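Local atomic coordinates of kojibiose phosphorylase (Gut metagenome, PDB entry 6W0P), a protein that belongs to glycosyl hydrolase family 65, with an N-terminal beta domain, a helical catalytic domain of the (alpha/alpha)6-barrel type and a C-terminal beta domain. Residues C356-L361 against I427-K432; A367-I372 against H437-N442; M431-D436 against L683-D688; G422-I427 against F595-E600. All blocks are in the same frame, centred on the assembly; numbering follows the deposited sequence. Where two conformers were deposited one is given.

Interaction 1 of 4, residues C356-L361 against I427-K432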
loop_
_atom_site.group_PDB
_atom_site.type_symbol
_atom_site.label_atom_id
_atom_site.label_comp_id
_atom_site.label_asym_id
_atom_site.label_seq_id
_atom_site.Cartn_x
_atom_site.Cartn_y
_atom_site.Cartn_z
ATOM N N CYS A 356 6.495 26.871 9.795
ATOM C CA CYS A 356 7.837 27.220 10.332
ATOM C C CYS A 356 8.319 28.567 9.788
ATOM O O CYS A 356 8.910 29.309 10.555
ATOM C CB CYS A 356 8.868 26.136 10.051
ATOM S SG CYS A 356 8.391 24.553 10.791
ATOM N N LEU A 357 8.047 28.903 8.529
ATOM C CA LEU A 357 8.678 30.080 7.870
ATOM C C LEU A 357 8.423 31.353 8.674
ATOM O O LEU A 357 9.339 32.149 8.848
ATOM C CB LEU A 357 8.151 30.212 6.441
ATOM C CG LEU A 357 8.771 31.327 5.612
ATOM C CD1 LEU A 357 10.267 31.145 5.518
ATOM C CD2 LEU A 357 8.151 31.367 4.235
ATOM N N PRO A 358 7.185 31.652 9.129
ATOM C CA PRO A 358 6.883 32.975 9.679
ATOM C C PRO A 358 7.802 33.446 10.816
ATOM O O PRO A 358 8.147 34.600 10.867
ATOM C CB PRO A 358 5.460 32.781 10.203
ATOM C CG PRO A 358 4.872 31.767 9.261
ATOM C CD PRO A 358 5.996 30.783 9.083
ATOM N N PHE A 359 8.210 32.550 11.708
ATOM C CA PHE A 359 9.179 32.925 12.769
ATOM C C PHE A 359 10.412 33.559 12.097
ATOM O O PHE A 359 10.913 34.599 12.579
ATOM C CB PHE A 359 9.554 31.730 13.646
ATOM C CG PHE A 359 10.691 32.040 14.579
ATOM C CD1 PHE A 359 10.464 32.699 15.776
ATOM C CD2 PHE A 359 11.993 31.715 14.243
ATOM C CE1 PHE A 359 11.520 33.027 16.615
ATOM C CE2 PHE A 359 13.049 32.020 15.093
ATOM C CZ PHE A 359 12.808 32.676 16.274
ATOM N N TYR A 360 10.914 32.950 11.021
ATOM C CA TYR A 360 12.166 33.405 10.344
ATOM C C TYR A 360 11.915 34.718 9.585
ATOM O O TYR A 360 12.815 35.552 9.564
ATOM C CB TYR A 360 12.782 32.288 9.490
ATOM C CG TYR A 360 13.133 31.075 10.317
ATOM C CD1 TYR A 360 14.270 31.046 11.114
ATOM C CD2 TYR A 360 12.320 29.950 10.309
ATOM C CE1 TYR A 360 14.575 29.942 11.896
ATOM C CE2 TYR A 360 12.606 28.842 11.091
ATOM C CZ TYR A 360 13.739 28.835 11.889
ATOM O OH TYR A 360 14.013 27.731 12.660
ATOM N N LEU A 361 10.730 34.893 8.999
ATOM C CA LEU A 361 10.347 36.103 8.229
ATOM C C LEU A 361 10.455 37.338 9.126
ATOM O O LEU A 361 10.835 38.381 8.617
ATOM C CB LEU A 361 8.928 35.946 7.683
ATOM C CG LEU A 361 8.799 35.075 6.439
ATOM C CD1 LEU A 361 7.339 34.781 6.143
ATOM C CD2 LEU A 361 9.487 35.699 5.229
ATOM N N ILE A 427 7.015 31.840 -1.214
ATOM C CA ILE A 427 7.531 32.911 -2.115
ATOM C C ILE A 427 6.691 34.168 -1.885
ATOM O O ILE A 427 7.292 35.237 -1.600
ATOM C CB ILE A 427 7.534 32.456 -3.581
ATOM C CG1 ILE A 427 8.618 31.412 -3.850
ATOM C CG2 ILE A 427 7.660 33.641 -4.525
ATOM C CD1 ILE A 427 8.361 30.588 -5.101
ATOM N N TYR A 428 5.365 34.031 -1.973
ATOM C CA TYR A 428 4.355 35.091 -1.736
ATOM C C TYR A 428 4.520 35.722 -0.344
ATOM O O TYR A 428 4.559 36.955 -0.225
ATOM C CB TYR A 428 2.960 34.502 -1.916
ATOM C CG TYR A 428 1.834 35.350 -1.390
ATOM C CD1 TYR A 428 1.364 36.453 -2.088
ATOM C CD2 TYR A 428 1.212 35.030 -0.193
ATOM C CE1 TYR A 428 0.325 37.231 -1.597
ATOM C CE2 TYR A 428 0.161 35.787 0.302
ATOM C CZ TYR A 428 -0.280 36.893 -0.399
ATOM O OH TYR A 428 -1.326 37.605 0.125
ATOM N N HIS A 429 4.623 34.911 0.706
ATOM C CA HIS A 429 4.754 35.395 2.103
ATOM C C HIS A 429 6.068 36.177 2.240
ATOM O O HIS A 429 6.073 37.269 2.834
ATOM C CB HIS A 429 4.612 34.221 3.086
ATOM C CG HIS A 429 4.171 34.622 4.451
ATOM N ND1 HIS A 429 4.033 33.704 5.474
ATOM C CD2 HIS A 429 3.909 35.831 4.977
ATOM C CE1 HIS A 429 3.658 34.344 6.570
ATOM N NE2 HIS A 429 3.582 35.655 6.297
ATOM N N TYR A 430 7.134 35.654 1.645
ATOM C CA TYR A 430 8.485 36.253 1.673
ATOM C C TYR A 430 8.452 37.647 1.024
ATOM O O TYR A 430 9.012 38.623 1.591
ATOM C CB TYR A 430 9.470 35.355 0.930
ATOM C CG TYR A 430 10.847 35.948 0.871
ATOM C CD1 TYR A 430 11.572 36.106 2.035
ATOM C CD2 TYR A 430 11.409 36.387 -0.321
ATOM C CE1 TYR A 430 12.837 36.669 2.027
ATOM C CE2 TYR A 430 12.678 36.943 -0.347
ATOM C CZ TYR A 430 13.386 37.099 0.836
ATOM O OH TYR A 430 14.626 37.650 0.874
ATOM N N MET A 431 7.841 37.726 -0.162
ATOM C CA MET A 431 7.737 38.983 -0.937
ATOM C C MET A 431 6.833 39.943 -0.154
ATOM O O MET A 431 7.104 41.153 -0.174
ATOM C CB MET A 431 7.182 38.726 -2.345
ATOM C CG MET A 431 8.133 37.899 -3.203
ATOM S SD MET A 431 9.727 38.743 -3.525
ATOM C CE MET A 431 9.129 40.133 -4.488
ATOM N N LYS A 432 5.836 39.421 0.558
ATOM C CA LYS A 432 4.891 40.270 1.312
ATOM C C LYS A 432 5.619 40.926 2.498
ATOM O O LYS A 432 5.272 42.049 2.829
ATOM C CB LYS A 432 3.681 39.450 1.756
ATOM C CG LYS A 432 2.644 40.249 2.527
ATOM C CD LYS A 432 1.768 39.393 3.397
ATOM C CE LYS A 432 0.401 39.100 2.813
ATOM N NZ LYS A 432 -0.424 38.348 3.796
#

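Interaction 2 of 4, residues A367-I372 against H437-N442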
loop_
_atom_site.group_PDB
_atom_site.type_symbol
_atom_site.label_atom_id
_atom_site.label_comp_id
_atom_site.label_asym_id
_atom_site.label_seq_id
_atom_site.Cartn_x
_atom_site.Cartn_y
_atom_site.Cartn_z
ATOM N N ALA A 367 17.715 33.657 6.816
ATOM C CA ALA A 367 17.128 32.349 7.165
ATOM C C ALA A 367 15.845 32.128 6.351
ATOM O O ALA A 367 15.745 31.061 5.711
ATOM C CB ALA A 367 16.898 32.258 8.650
ATOM N N ALA A 368 14.916 33.089 6.335
ATOM C CA ALA A 368 13.658 32.999 5.549
ATOM C C ALA A 368 13.989 32.726 4.075
ATOM O O ALA A 368 13.430 31.794 3.494
ATOM C CB ALA A 368 12.838 34.257 5.689
ATOM N N LYS A 369 14.877 33.519 3.485
ATOM C CA LYS A 369 15.255 33.385 2.049
ATOM C C LYS A 369 15.927 32.023 1.803
ATOM O O LYS A 369 15.633 31.409 0.768
ATOM C CB LYS A 369 16.142 34.562 1.624
ATOM C CG LYS A 369 16.837 34.415 0.277
ATOM C CD LYS A 369 17.011 35.720 -0.505
ATOM C CE LYS A 369 18.411 36.307 -0.437
ATOM N NZ LYS A 369 18.425 37.731 -0.871
ATOM N N ASP A 370 16.767 31.547 2.732
ATOM C CA ASP A 370 17.516 30.267 2.594
ATOM C C ASP A 370 16.545 29.087 2.610
ATOM O O ASP A 370 16.744 28.158 1.789
ATOM C CB ASP A 370 18.644 30.147 3.616
ATOM C CG ASP A 370 19.936 30.808 3.148
ATOM O OD1 ASP A 370 19.913 31.364 2.046
ATOM O OD2 ASP A 370 20.956 30.777 3.891
ATOM N N LEU A 371 15.517 29.127 3.462
ATOM C CA LEU A 371 14.446 28.099 3.465
ATOM C C LEU A 371 13.840 27.968 2.061
ATOM O O LEU A 371 13.676 26.820 1.612
ATOM C CB LEU A 371 13.382 28.439 4.508
ATOM C CG LEU A 371 13.780 28.084 5.927
ATOM C CD1 LEU A 371 12.735 28.549 6.924
ATOM C CD2 LEU A 371 13.998 26.592 6.056
ATOM N N ILE A 372 13.556 29.079 1.365
ATOM C CA ILE A 372 13.012 29.028 -0.027
ATOM C C ILE A 372 14.110 28.587 -1.013
ATOM O O ILE A 372 13.783 27.833 -1.939
ATOM C CB ILE A 372 12.360 30.357 -0.391
ATOM C CG1 ILE A 372 11.181 30.642 0.537
ATOM C CG2 ILE A 372 11.935 30.383 -1.841
ATOM C CD1 ILE A 372 10.985 32.119 0.836
ATOM N N HIS A 437 13.001 42.230 -4.783
ATOM C CA HIS A 437 12.921 42.250 -6.271
ATOM C C HIS A 437 13.935 41.277 -6.886
ATOM O O HIS A 437 13.544 40.544 -7.812
ATOM C CB HIS A 437 13.118 43.669 -6.803
ATOM C CG HIS A 437 12.551 43.872 -8.164
ATOM N ND1 HIS A 437 13.286 43.638 -9.308
ATOM C CD2 HIS A 437 11.333 44.281 -8.564
ATOM C CE1 HIS A 437 12.546 43.904 -10.360
ATOM N NE2 HIS A 437 11.347 44.296 -9.931
ATOM N N LYS A 438 15.178 41.285 -6.396
ATOM C CA LYS A 438 16.302 40.460 -6.916
ATOM C C LYS A 438 16.033 38.963 -6.715
ATOM O O LYS A 438 16.315 38.188 -7.634
ATOM C CB LYS A 438 17.616 40.866 -6.251
ATOM C CG LYS A 438 18.079 42.270 -6.608
ATOM C CD LYS A 438 19.580 42.398 -6.824
ATOM C CE LYS A 438 19.989 43.780 -7.308
ATOM N NZ LYS A 438 20.685 43.727 -8.620
ATOM N N PHE A 439 15.541 38.560 -5.541
ATOM C CA PHE A 439 15.118 37.165 -5.287
ATOM C C PHE A 439 14.082 36.759 -6.347
ATOM O O PHE A 439 14.244 35.674 -6.931
ATOM C CB PHE A 439 14.529 36.968 -3.890
ATOM C CG PHE A 439 13.836 35.639 -3.798
ATOM C CD1 PHE A 439 14.576 34.469 -3.750
ATOM C CD2 PHE A 439 12.459 35.553 -3.910
ATOM C CE1 PHE A 439 13.945 33.236 -3.750
ATOM C CE2 PHE A 439 11.833 34.316 -3.898
ATOM C CZ PHE A 439 12.576 33.160 -3.827
ATOM N N MET A 440 13.052 37.580 -6.586
ATOM C CA MET A 440 11.952 37.207 -7.511
ATOM C C MET A 440 12.530 37.073 -8.934
ATOM O O MET A 440 12.349 36.002 -9.546
ATOM C CB MET A 440 10.801 38.220 -7.461
ATOM C CG MET A 440 9.626 37.896 -8.375
ATOM S SD MET A 440 8.783 36.319 -8.009
ATOM C CE MET A 440 7.872 36.753 -6.529
ATOM N N GLN A 441 13.270 38.073 -9.418
ATOM C CA GLN A 441 13.874 38.061 -10.781
ATOM C C GLN A 441 14.784 36.835 -10.934
ATOM O O GLN A 441 14.598 36.081 -11.884
ATOM C CB GLN A 441 14.662 39.350 -11.035
ATOM C CG GLN A 441 15.227 39.474 -12.452
ATOM C CD GLN A 441 14.166 39.412 -13.530
ATOM O OE1 GLN A 441 13.342 40.318 -13.689
ATOM N NE2 GLN A 441 14.179 38.326 -14.284
ATOM N N ASN A 442 15.737 36.638 -10.029
ATOM C CA ASN A 442 16.821 35.633 -10.210
ATOM C C ASN A 442 16.300 34.206 -9.941
ATOM O O ASN A 442 16.886 33.276 -10.518
ATOM C CB ASN A 442 18.045 35.979 -9.357
ATOM C CG ASN A 442 18.677 37.303 -9.724
ATOM O OD1 ASN A 442 18.333 37.886 -10.745
ATOM N ND2 ASN A 442 19.620 37.767 -8.923
#

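Interaction 3 of 4, residues M431-D436 against L683-D688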
loop_
_atom_site.group_PDB
_atom_site.type_symbol
_atom_site.label_atom_id
_atom_site.label_comp_id
_atom_site.label_asym_id
_atom_site.label_seq_id
_atom_site.Cartn_x
_atom_site.Cartn_y
_atom_site.Cartn_z
ATOM N N MET A 431 7.841 37.726 -0.162
ATOM C CA MET A 431 7.737 38.983 -0.937
ATOM C C MET A 431 6.833 39.943 -0.154
ATOM O O MET A 431 7.104 41.153 -0.174
ATOM C CB MET A 431 7.182 38.726 -2.345
ATOM C CG MET A 431 8.133 37.899 -3.203
ATOM S SD MET A 431 9.727 38.743 -3.525
ATOM C CE MET A 431 9.129 40.133 -4.488
ATOM N N LYS A 432 5.836 39.421 0.558
ATOM C CA LYS A 432 4.891 40.270 1.312
ATOM C C LYS A 432 5.619 40.926 2.498
ATOM O O LYS A 432 5.272 42.049 2.829
ATOM C CB LYS A 432 3.681 39.450 1.756
ATOM C CG LYS A 432 2.644 40.249 2.527
ATOM C CD LYS A 432 1.768 39.393 3.397
ATOM C CE LYS A 432 0.401 39.100 2.813
ATOM N NZ LYS A 432 -0.424 38.348 3.796
ATOM N N ILE A 433 6.614 40.271 3.094
ATOM C CA ILE A 433 7.373 40.848 4.240
ATOM C C ILE A 433 8.539 41.706 3.725
ATOM O O ILE A 433 8.805 42.736 4.353
ATOM C CB ILE A 433 7.839 39.735 5.201
ATOM C CG1 ILE A 433 6.677 38.871 5.701
ATOM C CG2 ILE A 433 8.631 40.327 6.351
ATOM C CD1 ILE A 433 5.546 39.650 6.352
ATOM N N TYR A 434 9.209 41.320 2.635
ATOM C CA TYR A 434 10.510 41.916 2.214
ATOM C C TYR A 434 10.515 42.520 0.807
ATOM O O TYR A 434 11.514 43.194 0.463
ATOM C CB TYR A 434 11.585 40.842 2.256
ATOM C CG TYR A 434 11.937 40.480 3.667
ATOM C CD1 TYR A 434 12.615 41.382 4.467
ATOM C CD2 TYR A 434 11.566 39.258 4.206
ATOM C CE1 TYR A 434 12.956 41.054 5.767
ATOM C CE2 TYR A 434 11.902 38.917 5.500
ATOM C CZ TYR A 434 12.600 39.819 6.279
ATOM O OH TYR A 434 12.934 39.503 7.553
ATOM N N ASN A 435 9.484 42.256 0.009
ATOM C CA ASN A 435 9.385 42.687 -1.410
ATOM C C ASN A 435 10.782 42.692 -2.050
ATOM O O ASN A 435 11.209 43.757 -2.520
ATOM C CB ASN A 435 8.684 44.041 -1.498
ATOM C CG ASN A 435 8.251 44.339 -2.914
ATOM O OD1 ASN A 435 8.489 43.537 -3.814
ATOM N ND2 ASN A 435 7.613 45.483 -3.116
ATOM N N ASP A 436 11.442 41.531 -2.068
ATOM C CA ASP A 436 12.844 41.327 -2.513
ATOM C C ASP A 436 12.861 41.131 -4.034
ATOM O O ASP A 436 12.762 39.979 -4.502
ATOM C CB ASP A 436 13.450 40.149 -1.757
ATOM C CG ASP A 436 14.891 39.818 -2.101
ATOM O OD1 ASP A 436 15.387 40.320 -3.148
ATOM O OD2 ASP A 436 15.494 39.027 -1.332
ATOM N N LEU A 683 -1.335 39.462 15.093
ATOM C CA LEU A 683 -0.477 40.000 14.011
ATOM C C LEU A 683 -1.053 39.626 12.632
ATOM O O LEU A 683 -1.466 38.473 12.419
ATOM C CB LEU A 683 0.947 39.469 14.181
ATOM C CG LEU A 683 1.869 39.765 13.001
ATOM C CD1 LEU A 683 2.179 41.238 12.918
ATOM C CD2 LEU A 683 3.145 38.951 13.114
ATOM N N MET A 684 -1.094 40.602 11.735
ATOM C CA MET A 684 -1.523 40.436 10.327
ATOM C C MET A 684 -1.007 41.636 9.524
ATOM O O MET A 684 -1.123 42.800 10.005
ATOM C CB MET A 684 -3.054 40.332 10.272
ATOM C CG MET A 684 -3.646 40.158 8.889
ATOM S SD MET A 684 -5.490 40.111 8.893
ATOM C CE MET A 684 -5.926 41.786 9.355
ATOM N N ILE A 685 -0.431 41.373 8.354
ATOM C CA ILE A 685 -0.083 42.424 7.351
ATOM C C ILE A 685 -1.242 42.529 6.356
ATOM O O ILE A 685 -1.519 41.554 5.669
ATOM C CB ILE A 685 1.240 42.112 6.628
ATOM C CG1 ILE A 685 2.360 41.727 7.596
ATOM C CG2 ILE A 685 1.640 43.261 5.705
ATOM C CD1 ILE A 685 2.734 42.802 8.585
ATOM N N LYS A 686 -1.888 43.683 6.281
ATOM C CA LYS A 686 -2.973 43.975 5.302
ATOM C C LYS A 686 -2.627 45.265 4.551
ATOM O O LYS A 686 -2.292 46.272 5.234
ATOM C CB LYS A 686 -4.322 44.097 6.017
ATOM C CG LYS A 686 -5.528 43.972 5.101
ATOM C CD LYS A 686 -6.861 44.029 5.842
ATOM C CE LYS A 686 -8.049 43.870 4.907
ATOM N NZ LYS A 686 -9.281 44.478 5.473
ATOM N N ASN A 687 -2.702 45.211 3.213
ATOM C CA ASN A 687 -2.306 46.299 2.281
ATOM C C ASN A 687 -0.974 46.878 2.757
ATOM O O ASN A 687 -0.857 48.117 2.818
ATOM C CB ASN A 687 -3.383 47.388 2.184
ATOM C CG ASN A 687 -4.737 46.818 1.811
ATOM O OD1 ASN A 687 -4.829 45.889 1.007
ATOM N ND2 ASN A 687 -5.800 47.368 2.384
ATOM N N ASP A 688 -0.031 46.013 3.151
ATOM C CA ASP A 688 1.368 46.407 3.465
ATOM C C ASP A 688 1.414 47.291 4.723
ATOM O O ASP A 688 2.372 48.069 4.850
ATOM C CB ASP A 688 1.982 47.117 2.253
ATOM C CG ASP A 688 3.492 47.085 2.270
ATOM O OD1 ASP A 688 4.022 46.038 2.651
ATOM O OD2 ASP A 688 4.117 48.106 1.929
#

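Interaction 4 of 4, residues G422-I427 against F595-E600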
loop_
_atom_site.group_PDB
_atom_site.type_symbol
_atom_site.label_atom_id
_atom_site.label_comp_id
_atom_site.label_asym_id
_atom_site.label_seq_id
_atom_site.Cartn_x
_atom_site.Cartn_y
_atom_site.Cartn_z
ATOM N N GLY A 422 2.613 25.083 -1.165
ATOM C CA GLY A 422 3.370 25.564 0.011
ATOM C C GLY A 422 4.606 26.373 -0.365
ATOM O O GLY A 422 4.863 27.425 0.269
ATOM N N VAL A 423 5.364 25.919 -1.352
ATOM C CA VAL A 423 6.494 26.719 -1.917
ATOM C C VAL A 423 5.924 27.991 -2.558
ATOM O O VAL A 423 6.471 29.056 -2.287
ATOM C CB VAL A 423 7.408 25.897 -2.849
ATOM C CG1 VAL A 423 8.550 26.732 -3.402
ATOM C CG2 VAL A 423 7.979 24.678 -2.120
ATOM N N PHE A 424 4.828 27.926 -3.314
ATOM C CA PHE A 424 4.201 29.145 -3.887
ATOM C C PHE A 424 3.920 30.136 -2.743
ATOM O O PHE A 424 4.385 31.301 -2.808
ATOM C CB PHE A 424 2.923 28.838 -4.660
ATOM C CG PHE A 424 1.883 29.907 -4.446
ATOM C CD1 PHE A 424 2.108 31.208 -4.873
ATOM C CD2 PHE A 424 0.702 29.626 -3.788
ATOM C CE1 PHE A 424 1.188 32.214 -4.611
ATOM C CE2 PHE A 424 -0.227 30.627 -3.540
ATOM C CZ PHE A 424 0.015 31.922 -3.951
ATOM N N TYR A 425 3.235 29.684 -1.689
ATOM C CA TYR A 425 2.842 30.551 -0.549
ATOM C C TYR A 425 4.072 31.132 0.167
ATOM O O TYR A 425 3.983 32.272 0.589
ATOM C CB TYR A 425 1.959 29.802 0.446
ATOM C CG TYR A 425 1.377 30.700 1.496
ATOM C CD1 TYR A 425 0.228 31.420 1.257
ATOM C CD2 TYR A 425 1.987 30.843 2.736
ATOM C CE1 TYR A 425 -0.316 32.248 2.221
ATOM C CE2 TYR A 425 1.464 31.676 3.705
ATOM C CZ TYR A 425 0.306 32.383 3.450
ATOM O OH TYR A 425 -0.240 33.193 4.408
ATOM N N ALA A 426 5.135 30.354 0.380
ATOM C CA ALA A 426 6.396 30.850 0.972
ATOM C C ALA A 426 6.950 31.998 0.118
ATOM O O ALA A 426 7.290 33.034 0.704
ATOM C CB ALA A 426 7.409 29.733 1.126
ATOM N N ILE A 427 7.015 31.840 -1.214
ATOM C CA ILE A 427 7.531 32.911 -2.115
ATOM C C ILE A 427 6.691 34.168 -1.885
ATOM O O ILE A 427 7.292 35.237 -1.600
ATOM C CB ILE A 427 7.534 32.456 -3.581
ATOM C CG1 ILE A 427 8.618 31.412 -3.850
ATOM C CG2 ILE A 427 7.660 33.641 -4.525
ATOM C CD1 ILE A 427 8.361 30.588 -5.101
ATOM N N PHE A 595 -6.758 30.430 7.355
ATOM C CA PHE A 595 -5.637 30.979 8.166
ATOM C C PHE A 595 -4.609 31.670 7.257
ATOM O O PHE A 595 -4.205 32.800 7.580
ATOM C CB PHE A 595 -4.944 29.872 8.952
ATOM C CG PHE A 595 -3.610 30.261 9.527
ATOM C CD1 PHE A 595 -3.530 31.131 10.604
ATOM C CD2 PHE A 595 -2.442 29.686 9.059
ATOM C CE1 PHE A 595 -2.308 31.473 11.154
ATOM C CE2 PHE A 595 -1.212 30.024 9.613
ATOM C CZ PHE A 595 -1.149 30.928 10.644
ATOM N N LEU A 596 -4.194 31.014 6.159
ATOM C CA LEU A 596 -3.055 31.500 5.321
ATOM C C LEU A 596 -3.446 32.818 4.641
ATOM O O LEU A 596 -2.540 33.555 4.161
ATOM C CB LEU A 596 -2.637 30.445 4.293
ATOM C CG LEU A 596 -2.057 29.137 4.843
ATOM C CD1 LEU A 596 -1.822 28.153 3.704
ATOM C CD2 LEU A 596 -0.757 29.366 5.622
ATOM N N TYR A 597 -4.747 33.083 4.589
ATOM C CA TYR A 597 -5.371 34.249 3.918
ATOM C C TYR A 597 -6.427 34.881 4.832
ATOM O O TYR A 597 -7.474 35.372 4.319
ATOM C CB TYR A 597 -5.931 33.798 2.570
ATOM C CG TYR A 597 -4.873 33.547 1.532
ATOM C CD1 TYR A 597 -4.216 34.584 0.886
ATOM C CD2 TYR A 597 -4.542 32.252 1.193
ATOM C CE1 TYR A 597 -3.240 34.332 -0.070
ATOM C CE2 TYR A 597 -3.580 31.981 0.239
ATOM C CZ TYR A 597 -2.927 33.019 -0.393
ATOM O OH TYR A 597 -1.997 32.671 -1.322
ATOM N N MET A 598 -6.154 34.917 6.137
ATOM C CA MET A 598 -7.086 35.428 7.187
ATOM C C MET A 598 -7.544 36.856 6.836
ATOM O O MET A 598 -8.699 37.204 7.150
ATOM C CB MET A 598 -6.425 35.421 8.573
ATOM C CG MET A 598 -5.163 36.282 8.676
ATOM S SD MET A 598 -4.437 36.368 10.340
ATOM C CE MET A 598 -4.308 34.628 10.759
ATOM N N GLU A 599 -6.679 37.647 6.184
ATOM C CA GLU A 599 -6.966 39.076 5.856
ATOM C C GLU A 599 -8.152 39.202 4.884
ATOM O O GLU A 599 -8.771 40.257 4.888
ATOM C CB GLU A 599 -5.720 39.817 5.349
ATOM C CG GLU A 599 -5.305 39.526 3.903
ATOM C CD GLU A 599 -4.323 38.379 3.739
ATOM O OE1 GLU A 599 -4.112 37.612 4.740
ATOM O OE2 GLU A 599 -3.780 38.224 2.614
ATOM N N GLU A 600 -8.493 38.181 4.093
ATOM C CA GLU A 600 -9.552 38.254 3.047
ATOM C C GLU A 600 -10.906 37.766 3.574
ATOM O O GLU A 600 -11.907 37.898 2.833
ATOM C CB GLU A 600 -9.164 37.400 1.843
ATOM C CG GLU A 600 -8.095 38.049 0.993
ATOM C CD GLU A 600 -7.294 37.083 0.150
ATOM O OE1 GLU A 600 -7.816 35.979 -0.153
ATOM O OE2 GLU A 600 -6.149 37.442 -0.190
#

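Interaction 1 of 4, residues C356-L361 against I427-K432
P358 is the first residue of 356-361 to touch 427-432. The two side chains, P358 and H429, cross at about a right angle, and P358 CG comes obliquely to the imidazole, 3.9 Å from H429 CE1. Only this corner of the proline ring makes the contact. The helix is kinked here: the N atoms of P358 and F359 have no bond to the turn before.

One turn later, L361 carries most of the contact. Its CG lies anti to the carbonyl carbon (chi1 -79°), and its two methyls fork to two residues of the other helix. CD1 sits over the centre of one H429 face, 9° off the ring normal and 3.5 Å from the centroid. This is a CH-pi contact. CD2 goes to Y430 instead. It reaches the edge of that ring near its plane, 3.8 Å from Y430 CD1, and lies 3.7 Å from Y430 CA. The contact is apolar; the Y430 hydroxyl has its own partners in D436 and Q365.

The two helix segments run nearly parallel, at 19° and 10.8 Å between axes. Such side-by-side helices fit the (alpha/alpha)6 barrel of this family. Helix 666-680 adjoins one side, where Y678 touches both P358 and H429. Helix 365-376 packs nearby, with A368 on L361 and I372 on Y430.

Interaction 2 of 4, residues A367-I372 against H437-N442
I372 and F439 make the closest apolar contact. The two side chains cross at about a right angle. I372 CG2 lies 3.5 Å from F439 CZ and 4.0 Å from F439 CE1, so one methyl meets the far corner of the ring. It comes in obliquely, neither square over a face nor at an edge. CG2 is the branch of I372 that stands anti to the backbone N. F439 also has its CG anti to the backbone N (chi1 167°), and its CB already points toward helix 365-376. K369 adds a looser aliphatic contact, with CD 4.2 Å from F439 CD1, again oblique to the ring.

Both helices belong to the catalytic domain, an (alpha/alpha)6 barrel in this family. Helix 437-458 follows helix 418-434 in the chain, and Y430 of that helix meets F439 edge-to-face. Y430 also touches K369.

A cluster of polar interactions lies at the start of helix 437-458. D436 is the N-cap residue, and its OD1 accepts a bond from F439 N. Its OD2 forms a salt bridge with K369 NZ and has the Y430 hydroxyl as second partner. The K369 chain passes F439, and its ammonium pairs with the carboxylate that caps helix 437-458. The nearby helix start would probably also favour a negative charge on D436.

Interaction 3 of 4, residues M431-D436 against L683-D688
I433 lays CG2 over one face of the Y434 ring, 3.6 Å above its plane and offset toward the rim, while its CD1 reaches across to I685. The Y434 ring also meets Y430 of the same helix, with planes at about 40°. The carboxylate of D688, at the exposed edge of the contact, approaches the helix end without bonding to it. D688 OD1 is 4.2 Å from K432 O, and OD2 makes a salt bridge with K710.

The isoleucines cross at about a right angle, I433 CD1 lying 4.0 Å from I685 CG1. I433 CB leaves its CA away from the strand; chi1 -56° and chi2 -55° bring CD1 back. K432 packs its methylenes on I685, with CD 4.3 Å from I685 CB. Its NZ is 3.9 Å from I685 O, too far for a bond, and has a long, weak ion pair with E599.

I685 belongs to strand 684-686, at the edge of a small sheet of the C-terminal region. The next turn, with positive phi at N687 and D688, leads to strand 689-692. With no hydrogen bond or salt bridge between the segments, van der Waals contact holds the strand to the end of helix 418-434 here, and the charges find their partners elsewhere.

Interaction 4 of 4, residues G422-I427 against F595-E600
Y425 pushes the edge of its ring toward the face of Y597. The pair is an offset edge-to-face stack, with centroids 5.4 Å apart and planes at 83°. It joins helix 418-434 of the (alpha/alpha)6-barrel domain to segment 595-600, which includes the last part of helix 590-596. Y425 CG stands anti to the backbone N (chi1 -171°), which sends the ring out from its helix. CE1 is the leading atom, 3.8 Å from Y597 CZ.

L596 covers one face of Y425. Its CD2 makes a CH-pi contact 4.2 Å from the ring centroid, and its CB lies 3.6 Å from Y425 CE1. Y425 OH points to L596 O as donor. The modelled distance of 2.3 Å is very short, so the exact length is doubtful.

K495 of helix 487-504 makes a cation-pi contact with Y597 and also touches F424. The Y597 hydroxyl lies at the edge of the Y425 ring, and the same OH is 3.4 Å from F424 CZ.

Interactions 1, 3 and 4 all use helix 418-434, which meets a different partner at each place along its length. Interaction 2 joins the two helices next in the chain after those of interaction 1. The two contacts touch through Y430 and I372. Interactions 1, 2 and 4 are buried within the catalytic domain. Interaction 3 is only partly buried and reaches the C-terminal sheet. Chemistry follows place. Methyl-to-ring packing marks 1 and 2. A tyrosine pair and a hydroxyl-to-carbonyl bond of doubtful length mark 4. Aliphatic packing beside a lysine chain marks 3. D436 ties interactions 1, 2 and 3 together.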